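Local coordinates for phosphodiesterase (Candida albicans, PDB 6CPU), which belongs to the cyclic nucleotide phosphodiesterase family of the HD superfamily, a mostly helical metalloprotein modelled with a zinc and a magnesium ion, at residues L189-I194 / P252-L257; L32-S37 / I197-D202; D229-V234 / A258-V263. One frame throughout, in Å; residues are numbered along the deposited sequence.

Contact 1 of 3, residues L189-I194 / P252-L257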
loop_
_atom_site.group_PDB
_atom_site.type_symbol
_atom_site.label_atom_id
_atom_site.label_comp_id
_atom_site.label_asym_id
_atom_site.label_seq_id
_atom_site.Cartn_x
_atom_site.Cartn_y
_atom_site.Cartn_z
ATOM N N LEU A 189 -6.674 -22.316 2.850
ATOM C CA LEU A 189 -7.736 -22.679 3.785
ATOM C C LEU A 189 -8.650 -21.482 4.033
ATOM O O LEU A 189 -9.872 -21.608 4.026
ATOM C CB LEU A 189 -7.135 -23.177 5.103
ATOM C CG LEU A 189 -7.714 -24.399 5.797
ATOM C CD1 LEU A 189 -7.821 -25.595 4.840
ATOM C CD2 LEU A 189 -6.830 -24.752 6.977
ATOM N N MET A 190 -8.059 -20.307 4.239
ATOM C CA MET A 190 -8.873 -19.106 4.428
ATOM C C MET A 190 -9.718 -18.771 3.205
ATOM O O MET A 190 -10.860 -18.355 3.355
ATOM C CB MET A 190 -8.003 -17.912 4.819
ATOM C CG MET A 190 -7.484 -18.032 6.231
ATOM S SD MET A 190 -6.603 -16.568 6.797
ATOM C CE MET A 190 -5.079 -16.718 5.859
ATOM N N ILE A 191 -9.175 -18.958 2.006
ATOM C CA ILE A 191 -9.923 -18.703 0.771
ATOM C C ILE A 191 -11.124 -19.647 0.692
ATOM O O ILE A 191 -12.214 -19.250 0.278
ATOM C CB ILE A 191 -9.033 -18.868 -0.465
ATOM C CG1 ILE A 191 -8.046 -17.689 -0.540
ATOM C CG2 ILE A 191 -9.861 -18.953 -1.743
ATOM C CD1 ILE A 191 -6.837 -17.938 -1.415
ATOM N N GLU A 192 -10.898 -20.881 1.126
ATOM C CA GLU A 192 -11.914 -21.929 1.105
ATOM C C GLU A 192 -13.053 -21.646 2.083
ATOM O O GLU A 192 -14.226 -21.851 1.752
ATOM C CB GLU A 192 -11.253 -23.267 1.441
ATOM C CG GLU A 192 -12.026 -24.489 0.984
ATOM C CD GLU A 192 -11.390 -25.785 1.457
ATOM O OE1 GLU A 192 -12.142 -26.735 1.747
ATOM O OE2 GLU A 192 -10.146 -25.850 1.559
ATOM N N GLU A 193 -12.717 -21.151 3.275
ATOM C CA GLU A 193 -13.714 -20.957 4.340
ATOM C C GLU A 193 -14.238 -19.539 4.551
ATOM O O GLU A 193 -15.336 -19.369 5.076
ATOM C CB GLU A 193 -13.163 -21.478 5.655
ATOM C CG GLU A 193 -12.872 -22.974 5.617
ATOM C CD GLU A 193 -12.628 -23.555 6.994
ATOM O OE1 GLU A 193 -13.314 -23.160 7.962
ATOM O OE2 GLU A 193 -11.742 -24.418 7.114
ATOM N N ILE A 194 -13.471 -18.522 4.173
ATOM C CA ILE A 194 -13.909 -17.137 4.394
ATOM C C ILE A 194 -14.453 -16.540 3.116
ATOM O O ILE A 194 -13.849 -16.686 2.059
ATOM C CB ILE A 194 -12.759 -16.260 4.928
ATOM C CG1 ILE A 194 -12.336 -16.785 6.297
ATOM C CG2 ILE A 194 -13.186 -14.791 4.995
ATOM C CD1 ILE A 194 -11.110 -16.131 6.880
ATOM N N PRO A 252 -10.860 -16.448 -9.287
ATOM C CA PRO A 252 -12.186 -16.097 -8.767
ATOM C C PRO A 252 -12.174 -14.871 -7.844
ATOM O O PRO A 252 -11.158 -14.577 -7.228
ATOM C CB PRO A 252 -12.613 -17.337 -7.967
ATOM C CG PRO A 252 -11.638 -18.413 -8.280
ATOM C CD PRO A 252 -10.400 -17.764 -8.807
ATOM N N LEU A 253 -13.308 -14.185 -7.766
ATOM C CA LEU A 253 -13.507 -13.048 -6.855
ATOM C C LEU A 253 -12.918 -13.269 -5.456
ATOM O O LEU A 253 -12.174 -12.433 -4.967
ATOM C CB LEU A 253 -15.001 -12.742 -6.724
ATOM C CG LEU A 253 -15.465 -11.771 -5.629
ATOM C CD1 LEU A 253 -14.923 -10.368 -5.855
ATOM C CD2 LEU A 253 -16.983 -11.734 -5.576
ATOM N N ASN A 254 -13.279 -14.370 -4.804
ATOM C CA ASN A 254 -12.864 -14.586 -3.410
ATOM C C ASN A 254 -11.356 -14.703 -3.230
ATOM O O ASN A 254 -10.812 -14.237 -2.227
ATOM C CB ASN A 254 -13.522 -15.825 -2.798
ATOM C CG ASN A 254 -13.524 -15.779 -1.279
ATOM O OD1 ASN A 254 -13.915 -14.775 -0.681
ATOM N ND2 ASN A 254 -13.090 -16.854 -0.649
ATOM N N GLU A 255 -10.703 -15.353 -4.189
ATOM C CA GLU A 255 -9.258 -15.545 -4.175
ATOM C C GLU A 255 -8.512 -14.226 -4.372
ATOM O O GLU A 255 -7.531 -13.958 -3.682
ATOM C CB GLU A 255 -8.885 -16.524 -5.279
ATOM C CG GLU A 255 -7.455 -17.015 -5.269
ATOM C CD GLU A 255 -7.263 -18.190 -6.217
ATOM O OE1 GLU A 255 -8.219 -18.976 -6.412
ATOM O OE2 GLU A 255 -6.162 -18.313 -6.781
ATOM N N LEU A 256 -8.973 -13.410 -5.315
ATOM C CA LEU A 256 -8.398 -12.069 -5.501
ATOM C C LEU A 256 -8.624 -11.181 -4.290
ATOM O O LEU A 256 -7.704 -10.504 -3.844
ATOM C CB LEU A 256 -8.944 -11.382 -6.749
ATOM C CG LEU A 256 -8.304 -11.764 -8.074
ATOM C CD1 LEU A 256 -8.936 -10.956 -9.200
ATOM C CD2 LEU A 256 -6.793 -11.560 -8.051
ATOM N N LEU A 257 -9.834 -11.197 -3.735
ATOM C CA LEU A 257 -10.094 -10.426 -2.517
ATOM C C LEU A 257 -9.194 -10.849 -1.352
ATOM O O LEU A 257 -8.694 -9.997 -0.621
ATOM C CB LEU A 257 -11.562 -10.494 -2.112
ATOM C CG LEU A 257 -12.589 -9.775 -3.001
ATOM C CD1 LEU A 257 -13.987 -9.915 -2.411
ATOM C CD2 LEU A 257 -12.268 -8.307 -3.206
#
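The amide of N254 reaches across to the C-terminal end of helix 177-193, and its ND2 donates to the carbonyl O of I194 at 2.8 Å. The N-H...O angle of 153° makes this a fairly straight bond. The donor lies nearly in line with the I194 C=O bond, and that oxygen sits close to the amide plane of N254. The same ND2 stands 2.7 Å from I191 O. With CG anti to its backbone N (chi1 -159°), N254 sends its amide out from the first turn of helix 253-264; OD1 then serves as acceptor for the backbone N of F196, just beyond I194. I191 and N254 run past each other in opposite directions, CG2 of I191 lying 4.0 Å from ND2. The other branch of I191 meets E255 at an angle, CD1 touching the methylene CG at 4.0 Å. The extended E255 chain carries its carboxylate onward to a salt bridge with R188, about one turn before I191 in the same helix. Chemically, one neutral side chain uses both ends of its amide to tie down the backbone where helix 177-193 gives way to loop, which should fix the amide's rotation.

Contact 2 of 3, residues L32-S37 / I197-D202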
loop_
_atom_site.group_PDB
_atom_site.type_symbol
_atom_site.label_atom_id
_atom_site.label_comp_id
_atom_site.label_asym_id
_atom_site.label_seq_id
_atom_site.Cartn_x
_atom_site.Cartn_y
_atom_site.Cartn_z
ATOM N N LEU A 32 -10.219 -9.773 12.861
ATOM C CA LEU A 32 -8.870 -9.248 12.668
ATOM C C LEU A 32 -8.698 -8.641 11.284
ATOM O O LEU A 32 -8.097 -7.588 11.174
ATOM C CB LEU A 32 -7.816 -10.333 12.902
ATOM C CG LEU A 32 -7.739 -10.870 14.324
ATOM C CD1 LEU A 32 -6.720 -11.982 14.338
ATOM C CD2 LEU A 32 -7.367 -9.787 15.323
ATOM N N PHE A 33 -9.211 -9.301 10.233
ATOM C CA PHE A 33 -9.090 -8.765 8.854
ATOM C C PHE A 33 -9.722 -7.376 8.726
ATOM O O PHE A 33 -9.222 -6.541 7.970
ATOM C CB PHE A 33 -9.707 -9.700 7.811
ATOM C CG PHE A 33 -8.774 -10.776 7.302
ATOM C CD1 PHE A 33 -7.550 -10.460 6.725
ATOM C CD2 PHE A 33 -9.149 -12.115 7.361
ATOM C CE1 PHE A 33 -6.710 -11.454 6.251
ATOM C CE2 PHE A 33 -8.321 -13.102 6.876
ATOM C CZ PHE A 33 -7.103 -12.780 6.319
ATOM N N LYS A 34 -10.814 -7.139 9.459
ATOM C CA LYS A 34 -11.556 -5.883 9.361
ATOM C C LYS A 34 -10.869 -4.701 10.039
ATOM O O LYS A 34 -11.221 -3.550 9.768
ATOM C CB LYS A 34 -12.979 -6.053 9.911
ATOM C CG LYS A 34 -13.869 -6.817 8.947
ATOM C CD LYS A 34 -15.339 -6.763 9.315
ATOM C CE LYS A 34 -15.662 -7.687 10.461
ATOM N NZ LYS A 34 -17.141 -7.881 10.556
ATOM N N LYS A 35 -9.874 -4.972 10.884
ATOM C CA LYS A 35 -9.149 -3.901 11.579
ATOM C C LYS A 35 -8.483 -2.856 10.667
ATOM O O LYS A 35 -8.378 -1.668 11.048
ATOM C CB LYS A 35 -8.156 -4.493 12.577
ATOM C CG LYS A 35 -8.909 -5.104 13.750
ATOM C CD LYS A 35 -8.003 -5.523 14.872
ATOM C CE LYS A 35 -8.822 -5.926 16.080
ATOM N NZ LYS A 35 -9.321 -4.743 16.829
ATOM N N THR A 36 -8.075 -3.257 9.460
ATOM C CA THR A 36 -7.460 -2.320 8.527
ATOM C C THR A 36 -8.489 -1.573 7.632
ATOM O O THR A 36 -8.121 -0.950 6.627
ATOM C CB THR A 36 -6.353 -3.015 7.707
ATOM O OG1 THR A 36 -6.860 -4.217 7.114
ATOM C CG2 THR A 36 -5.202 -3.345 8.613
ATOM N N SER A 37 -9.767 -1.625 8.002
ATOM C CA SER A 37 -10.794 -0.873 7.283
ATOM C C SER A 37 -10.831 0.585 7.734
ATOM O O SER A 37 -11.447 1.421 7.060
ATOM C CB SER A 37 -12.169 -1.484 7.497
ATOM O OG SER A 37 -12.610 -1.239 8.824
ATOM N N ILE A 197 -15.863 -10.962 0.415
ATOM C CA ILE A 197 -16.777 -9.879 0.051
ATOM C C ILE A 197 -17.657 -9.453 1.227
ATOM O O ILE A 197 -18.026 -8.277 1.333
ATOM C CB ILE A 197 -17.661 -10.254 -1.175
ATOM C CG1 ILE A 197 -18.343 -9.012 -1.772
ATOM C CG2 ILE A 197 -18.700 -11.302 -0.794
ATOM C CD1 ILE A 197 -17.471 -8.206 -2.707
ATOM N N GLU A 198 -17.971 -10.392 2.118
ATOM C CA GLU A 198 -18.790 -10.096 3.292
ATOM C C GLU A 198 -18.052 -9.268 4.335
ATOM O O GLU A 198 -18.678 -8.752 5.240
ATOM C CB GLU A 198 -19.298 -11.378 3.948
ATOM C CG GLU A 198 -20.395 -12.079 3.165
ATOM C CD GLU A 198 -20.761 -13.421 3.770
ATOM O OE1 GLU A 198 -20.819 -13.533 5.014
ATOM O OE2 GLU A 198 -20.975 -14.375 2.995
ATOM N N LEU A 199 -16.731 -9.161 4.214
ATOM C CA LEU A 199 -15.928 -8.372 5.149
ATOM C C LEU A 199 -15.833 -6.905 4.738
ATOM O O LEU A 199 -15.233 -6.109 5.452
ATOM C CB LEU A 199 -14.524 -8.978 5.301
ATOM C CG LEU A 199 -14.470 -10.427 5.815
ATOM C CD1 LEU A 199 -13.045 -10.873 6.079
ATOM C CD2 LEU A 199 -15.298 -10.589 7.074
ATOM N N LEU A 200 -16.426 -6.552 3.596
ATOM C CA LEU A 200 -16.557 -5.153 3.195
ATOM C C LEU A 200 -17.858 -4.597 3.745
ATOM O O LEU A 200 -18.856 -5.310 3.813
ATOM C CB LEU A 200 -16.543 -5.022 1.669
ATOM C CG LEU A 200 -15.342 -5.626 0.942
ATOM C CD1 LEU A 200 -15.508 -5.433 -0.556
ATOM C CD2 LEU A 200 -14.023 -5.036 1.421
ATOM N N GLN A 201 -17.862 -3.319 4.116
ATOM C CA GLN A 201 -19.057 -2.715 4.705
ATOM C C GLN A 201 -20.209 -2.530 3.718
ATOM O O GLN A 201 -21.367 -2.748 4.068
ATOM C CB GLN A 201 -18.728 -1.386 5.362
ATOM C CG GLN A 201 -19.765 -0.977 6.399
ATOM C CD GLN A 201 -19.395 0.300 7.123
ATOM O OE1 GLN A 201 -18.754 1.190 6.558
ATOM N NE2 GLN A 201 -19.800 0.400 8.381
ATOM N N ASP A 202 -19.897 -2.106 2.498
ATOM C CA ASP A 202 -20.922 -1.869 1.475
ATOM C C ASP A 202 -20.513 -2.494 0.140
ATOM O O ASP A 202 -19.783 -1.891 -0.643
ATOM C CB ASP A 202 -21.142 -0.366 1.324
ATOM C CG ASP A 202 -22.289 -0.015 0.386
ATOM O OD1 ASP A 202 -23.003 -0.916 -0.116
ATOM O OD2 ASP A 202 -22.459 1.196 0.150
HETATM O O HOH W 1 -18.643 -8.674 8.644
#
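L199 and K34 bury the most surface here, with F33 adding a smaller share. The CB of L199 points at residues 33-34, and its CD1 comes to 3.9 Å from CB of F33. That methyl stands obliquely to the phenyl ring, so the evidence supports an apolar contact at the root of F33 and not a stack. The ring itself leads away from the loop, and its edge-to-face partners are F95 and F196. L199 also packs against F261 of helix 253-264, which touches F33 in turn, so the three side chains meet in one apolar cluster.

K34 lies alongside with the aliphatic part of its chain. Its CG is 3.8 Å from the carbonyl O of L199, and the nearest side-chain approach is CG to CB of L199 at 4.3 Å. With CG placed beside the backbone N (chi1 -75°) and a bend at chi3 of -77°, the chain turns its amine along the outside of the loop. There NZ donates to a water at 2.6 Å, and the water gives a weak bond of 3.4 Å to E198 O. After K34 the chain turns: the carbonyl O of K34 accepts from both S37 N and S37 OG, the latter at 2.9 Å.

The chemistry thus divides by depth. Leucine and phenylalanine carbons seal the buried side, whereas the lysine covers the outer side with methylenes and its charged end donates to a water there, so the water bridge is at most a weak link and the carbon contacts make up the rest of the join.

Contact 3 of 3, residues D229-V234 / A258-V263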
loop_
_atom_site.group_PDB
_atom_site.type_symbol
_atom_site.label_atom_id
_atom_site.label_comp_id
_atom_site.label_asym_id
_atom_site.label_seq_id
_atom_site.Cartn_x
_atom_site.Cartn_y
_atom_site.Cartn_z
ATOM N N ASP A 229 -13.858 0.179 0.199
ATOM C CA ASP A 229 -14.063 0.531 -1.212
ATOM C C ASP A 229 -12.776 0.298 -2.002
ATOM O O ASP A 229 -12.795 -0.189 -3.126
ATOM C CB ASP A 229 -14.394 2.018 -1.389
ATOM C CG ASP A 229 -15.753 2.438 -0.854
ATOM O OD1 ASP A 229 -16.732 1.644 -0.866
ATOM O OD2 ASP A 229 -15.837 3.635 -0.459
ATOM N N LEU A 230 -11.650 0.697 -1.411
ATOM C CA LEU A 230 -10.360 0.620 -2.093
ATOM C C LEU A 230 -9.951 -0.815 -2.418
ATOM O O LEU A 230 -9.361 -1.082 -3.470
ATOM C CB LEU A 230 -9.285 1.342 -1.279
ATOM C CG LEU A 230 -9.457 2.871 -1.290
ATOM C CD1 LEU A 230 -8.728 3.517 -0.111
ATOM C CD2 LEU A 230 -9.015 3.485 -2.623
ATOM N N VAL A 231 -10.281 -1.743 -1.529
ATOM C CA VAL A 231 -10.063 -3.168 -1.795
ATOM C C VAL A 231 -10.786 -3.563 -3.079
ATOM O O VAL A 231 -10.209 -4.227 -3.966
ATOM C CB VAL A 231 -10.556 -4.041 -0.617
ATOM C CG1 VAL A 231 -10.627 -5.524 -0.999
ATOM C CG2 VAL A 231 -9.648 -3.849 0.585
ATOM N N TYR A 232 -12.049 -3.164 -3.185
ATOM C CA TYR A 232 -12.823 -3.522 -4.380
ATOM C C TYR A 232 -12.270 -2.859 -5.636
ATOM O O TYR A 232 -12.253 -3.475 -6.690
ATOM C CB TYR A 232 -14.298 -3.190 -4.221
ATOM C CG TYR A 232 -15.131 -3.909 -5.255
ATOM C CD1 TYR A 232 -15.564 -3.257 -6.413
ATOM C CD2 TYR A 232 -15.468 -5.248 -5.088
ATOM C CE1 TYR A 232 -16.326 -3.921 -7.370
ATOM C CE2 TYR A 232 -16.234 -5.918 -6.035
ATOM C CZ TYR A 232 -16.658 -5.253 -7.176
ATOM O OH TYR A 232 -17.416 -5.925 -8.131
ATOM N N CYS A 233 -11.825 -1.606 -5.526
ATOM C CA CYS A 233 -11.152 -0.940 -6.639
ATOM C C CYS A 233 -9.948 -1.725 -7.155
ATOM O O CYS A 233 -9.764 -1.865 -8.367
ATOM C CB CYS A 233 -10.715 0.472 -6.258
ATOM S SG CYS A 233 -12.076 1.640 -5.977
ATOM N N VAL A 234 -9.124 -2.240 -6.244
ATOM C CA VAL A 234 -7.999 -3.061 -6.648
ATOM C C VAL A 234 -8.491 -4.312 -7.390
ATOM O O VAL A 234 -7.939 -4.681 -8.421
ATOM C CB VAL A 234 -7.130 -3.477 -5.445
ATOM C CG1 VAL A 234 -6.018 -4.419 -5.890
ATOM C CG2 VAL A 234 -6.517 -2.255 -4.780
ATOM N N ALA A 258 -8.978 -12.152 -1.161
ATOM C CA ALA A 258 -8.090 -12.600 -0.083
ATOM C C ALA A 258 -6.684 -11.987 -0.233
ATOM O O ALA A 258 -6.096 -11.492 0.731
ATOM C CB ALA A 258 -8.004 -14.130 -0.046
ATOM N N PHE A 259 -6.146 -12.068 -1.440
ATOM C CA PHE A 259 -4.855 -11.479 -1.770
ATOM C C PHE A 259 -4.829 -9.983 -1.448
ATOM O O PHE A 259 -3.876 -9.488 -0.849
ATOM C CB PHE A 259 -4.543 -11.754 -3.247
ATOM C CG PHE A 259 -3.484 -10.870 -3.846
ATOM C CD1 PHE A 259 -2.173 -10.912 -3.402
ATOM C CD2 PHE A 259 -3.797 -10.009 -4.895
ATOM C CE1 PHE A 259 -1.202 -10.113 -3.976
ATOM C CE2 PHE A 259 -2.831 -9.213 -5.473
ATOM C CZ PHE A 259 -1.524 -9.261 -5.010
ATOM N N ILE A 260 -5.884 -9.276 -1.833
ATOM C CA ILE A 260 -5.921 -7.829 -1.631
ATOM C C ILE A 260 -6.050 -7.460 -0.155
ATOM O O ILE A 260 -5.474 -6.453 0.290
ATOM C CB ILE A 260 -7.047 -7.177 -2.461
ATOM C CG1 ILE A 260 -6.778 -7.416 -3.948
ATOM C CG2 ILE A 260 -7.132 -5.678 -2.184
ATOM C CD1 ILE A 260 -8.027 -7.387 -4.788
ATOM N N PHE A 261 -6.791 -8.259 0.615
ATOM C CA PHE A 261 -6.851 -8.045 2.071
ATOM C C PHE A 261 -5.469 -8.178 2.698
ATOM O O PHE A 261 -5.086 -7.382 3.569
ATOM C CB PHE A 261 -7.817 -9.019 2.749
ATOM C CG PHE A 261 -9.208 -8.499 2.899
ATOM C CD1 PHE A 261 -10.096 -8.532 1.838
ATOM C CD2 PHE A 261 -9.651 -8.024 4.126
ATOM C CE1 PHE A 261 -11.390 -8.069 1.977
ATOM C CE2 PHE A 261 -10.946 -7.558 4.274
ATOM C CZ PHE A 261 -11.815 -7.572 3.196
ATOM N N ILE A 262 -4.723 -9.185 2.253
ATOM C CA ILE A 262 -3.352 -9.417 2.706
ATOM C C ILE A 262 -2.461 -8.224 2.372
ATOM O O ILE A 262 -1.696 -7.787 3.218
ATOM C CB ILE A 262 -2.722 -10.678 2.043
ATOM C CG1 ILE A 262 -3.347 -12.002 2.508
ATOM C CG2 ILE A 262 -1.210 -10.705 2.207
ATOM C CD1 ILE A 262 -4.187 -11.973 3.737
ATOM N N VAL A 263 -2.597 -7.683 1.157
ATOM C CA VAL A 263 -1.838 -6.491 0.755
ATOM C C VAL A 263 -2.216 -5.295 1.630
ATOM O O VAL A 263 -1.335 -4.604 2.153
ATOM C CB VAL A 263 -2.072 -6.118 -0.733
ATOM C CG1 VAL A 263 -1.469 -4.755 -1.045
ATOM C CG2 VAL A 263 -1.483 -7.171 -1.655
#
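I260 is the side chain on which both valines of helix 227-242 converge. V231 meets it through CG1, 3.7 Å from CG2 of I260, the two side chains crossing at a slant. V234, one turn on, slides past in the opposite direction and puts its CG1 at 3.7 Å from both CG1 and CD1 of I260. With CG1 beside the backbone N (chi1 -62°), the CG1-CD1 arm of I260 lies along V234, while CG2 reaches V231 and also comes near V234 CB. The nearest backbones, V231 and I260, come within 6.2 Å between their CA atoms.

Packing is looser toward F261. Its CE1 approaches CG1 of V231 at 4.0 Å, the methyl oblique to the ring and the side chains nearly at right angles; the F261 side chain also touches L199, L200 and F196. Even this flank is buried, so neither side opens to solvent.

The short helical segments approach to 9.6 Å between axes, and their N-to-C directions make an angle of 126°, a steeply inclined crossing. V234 also touches V280 of helix 276-292, and its side chain lies about 14 Å from the zinc. Inclined helices joined by branched aliphatic side chains are consistent with the all-helical fold of the cyclic nucleotide phosphodiesterase family.

From the N terminus, residues 32-37 are the first to be used; contact 2 closes the longest loop, with 159 residues between its segments, when the chain returns at 197-202. Residues 189-194 lie inside that loop, yet their partner 252-257 lies beyond it, so contacts 1 and 2 cross. Contact 3 opens after contact 2 has closed, and its short loop, 24 residues apart, crosses contact 1, whose second segment falls between 229-234 and 258-263. Helix 253-264 serves contacts 1 and 3. The three meet directly: F33 touches I262, M190 touches F33, and I191 touches A258. Together they tie helix 25-34, helix 177-193 and the loop after it to helices 227-242 and 253-264.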